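Local coordinates for protein leucyl-tRNA synthetase (Giardia intestinalis, PDB 3PZ6) that is the CP1 editing domain of an enzyme that probably charges tRNA(Leu) with leucine using ATP, and itself probably deacylates mischarged tRNA, at residues 82-87 / 181-186. The protein carries 2 engineered substitutions. Numbering follows the deposited sequence.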
loop_
_atom_site.group_PDB
_atom_site.type_symbol
_atom_site.label_atom_id
_atom_site.label_comp_id
_atom_site.label_asym_id
_atom_site.label_seq_id
_atom_site.Cartn_x
_atom_site.Cartn_y
_atom_site.Cartn_z
ATOM N N LEU A 82 -0.508 -1.437 -8.205
ATOM C CA LEU A 82 -0.637 -2.512 -7.227
ATOM C C LEU A 82 -1.981 -2.329 -6.535
ATOM O O LEU A 82 -2.312 -1.221 -6.117
ATOM C CB LEU A 82 0.501 -2.467 -6.208
ATOM C CG LEU A 82 1.778 -3.238 -6.549
ATOM C CD1 LEU A 82 2.532 -2.607 -7.709
ATOM C CD2 LEU A 82 2.665 -3.319 -5.325
ATOM N N LEU A 83 -2.766 -3.398 -6.444
ATOM C CA LEU A 83 -4.061 -3.315 -5.772
ATOM C C LEU A 83 -3.992 -3.969 -4.402
ATOM O O LEU A 83 -3.650 -5.143 -4.282
ATOM C CB LEU A 83 -5.188 -3.916 -6.623
ATOM C CG LEU A 83 -6.616 -3.494 -6.255
ATOM C CD1 LEU A 83 -6.972 -2.172 -6.925
ATOM C CD2 LEU A 83 -7.640 -4.565 -6.622
ATOM N N ALA A 84 -4.296 -3.184 -3.373
ATOM C CA ALA A 84 -4.197 -3.629 -1.992
ATOM C C ALA A 84 -5.550 -3.551 -1.311
ATOM O O ALA A 84 -6.098 -2.465 -1.141
ATOM C CB ALA A 84 -3.184 -2.782 -1.243
ATOM N N ALA A 85 -6.087 -4.706 -0.929
ATOM C CA ALA A 85 -7.383 -4.762 -0.256
ATOM C C ALA A 85 -7.294 -4.116 1.115
ATOM O O ALA A 85 -6.279 -4.247 1.801
ATOM C CB ALA A 85 -7.866 -6.200 -0.124
ATOM N N THR A 86 -8.354 -3.408 1.496
ATOM C CA THR A 86 -8.478 -2.848 2.835
ATOM C C THR A 86 -9.943 -2.771 3.248
ATOM O O THR A 86 -10.836 -2.573 2.417
ATOM C CB THR A 86 -7.801 -1.445 2.966
ATOM O OG1 THR A 86 -7.924 -0.971 4.313
ATOM C CG2 THR A 86 -8.430 -0.433 2.029
ATOM N N LEU A 87 -10.176 -2.941 4.541
ATOM C CA LEU A 87 -11.495 -2.783 5.116
ATOM C C LEU A 87 -11.577 -1.458 5.864
ATOM O O LEU A 87 -12.621 -1.109 6.412
ATOM C CB LEU A 87 -11.802 -3.947 6.066
ATOM C CG LEU A 87 -12.076 -5.320 5.436
ATOM C CD1 LEU A 87 -12.077 -6.401 6.509
ATOM C CD2 LEU A 87 -13.395 -5.320 4.658
ATOM N N THR A 181 -5.742 -9.567 -2.013
ATOM C CA THR A 181 -4.993 -9.441 -3.263
ATOM C C THR A 181 -3.535 -9.880 -3.141
ATOM O O THR A 181 -2.800 -9.870 -4.133
ATOM C CB THR A 181 -4.980 -7.991 -3.727
ATOM O OG1 THR A 181 -4.466 -7.175 -2.668
ATOM C CG2 THR A 181 -6.382 -7.519 -4.088
ATOM N N GLY A 182 -3.116 -10.244 -1.930
ATOM C CA GLY A 182 -1.717 -10.568 -1.671
ATOM C C GLY A 182 -0.867 -9.331 -1.441
ATOM O O GLY A 182 0.319 -9.434 -1.121
ATOM N N ILE A 183 -1.479 -8.160 -1.617
ATOM C CA ILE A 183 -0.863 -6.877 -1.295
ATOM C C ILE A 183 -1.680 -6.218 -0.190
ATOM O O ILE A 183 -2.904 -6.166 -0.262
ATOM C CB ILE A 183 -0.778 -5.951 -2.519
ATOM C CG1 ILE A 183 -0.113 -6.682 -3.690
ATOM C CG2 ILE A 183 -0.004 -4.664 -2.178
ATOM C CD1 ILE A 183 -0.458 -6.120 -5.048
ATOM N N VAL A 184 -0.996 -5.739 0.846
ATOM C CA VAL A 184 -1.654 -5.158 2.012
ATOM C C VAL A 184 -1.147 -3.727 2.229
ATOM O O VAL A 184 0.012 -3.420 1.929
ATOM C CB VAL A 184 -1.419 -6.030 3.275
ATOM C CG1 VAL A 184 -2.163 -5.478 4.463
ATOM C CG2 VAL A 184 -1.871 -7.462 3.033
ATOM N N THR A 185 -2.021 -2.854 2.724
ATOM C CA THR A 185 -1.635 -1.490 3.068
ATOM C C THR A 185 -0.877 -1.513 4.381
ATOM O O THR A 185 -0.964 -2.487 5.138
ATOM C CB THR A 185 -2.859 -0.564 3.232
ATOM O OG1 THR A 185 -3.652 -1.005 4.343
ATOM C CG2 THR A 185 -3.706 -0.553 1.972
ATOM N N SER A 186 -0.120 -0.450 4.649
ATOM C CA SER A 186 0.585 -0.335 5.913
ATOM C C SER A 186 0.305 0.989 6.586
ATOM O O SER A 186 0.665 2.045 6.063
ATOM C CB SER A 186 2.087 -0.533 5.742
ATOM O OG SER A 186 2.752 -0.463 6.999
#
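In the beta core of the CP1 editing domain, strand 79-86 crosses strand 183-186 and the Thr181-Gly182 loop leading into it; Thr181 makes the polar tie and Ile183 gives the larger packing surface. The two short strand axes diverge by 69° and approach to 5.0 Å. Thr181 OG1, placed between its own backbone N and carbonyl carbon (chi1 55°), donates to Leu83 O at 2.7 Å, reaching that carbonyl 27° from its plane. The same hydroxyl accepts two weak bonds, from Ala85 N at 3.4 Å and from Ile183 N within its own segment, so a single oxygen ties the strand to the turn through Gly182. Beyond the turn, Ile183 O receives a CA-H...O contact from Ala84 CA (3.3 Å). Ile183 splits its branches: CG2 packs on Ala84 CB at 3.8 Å, while CD1 lies 3.4 Å from Leu83 O and touches Leu82 CG at 3.9 Å, the Leu82 and Ile183 side chains crossing nearly at right angles. Thr185 CG2 closes on the Ala84 methyl as well. Val184 is backbone hydrogen-bonded to Trp99. Steeply crossed, the two strands belong to the mixed beta-sheet of the editing domain, each with its own antiparallel neighbour, 10-18 for 79-86 and 97-100 for 183-186.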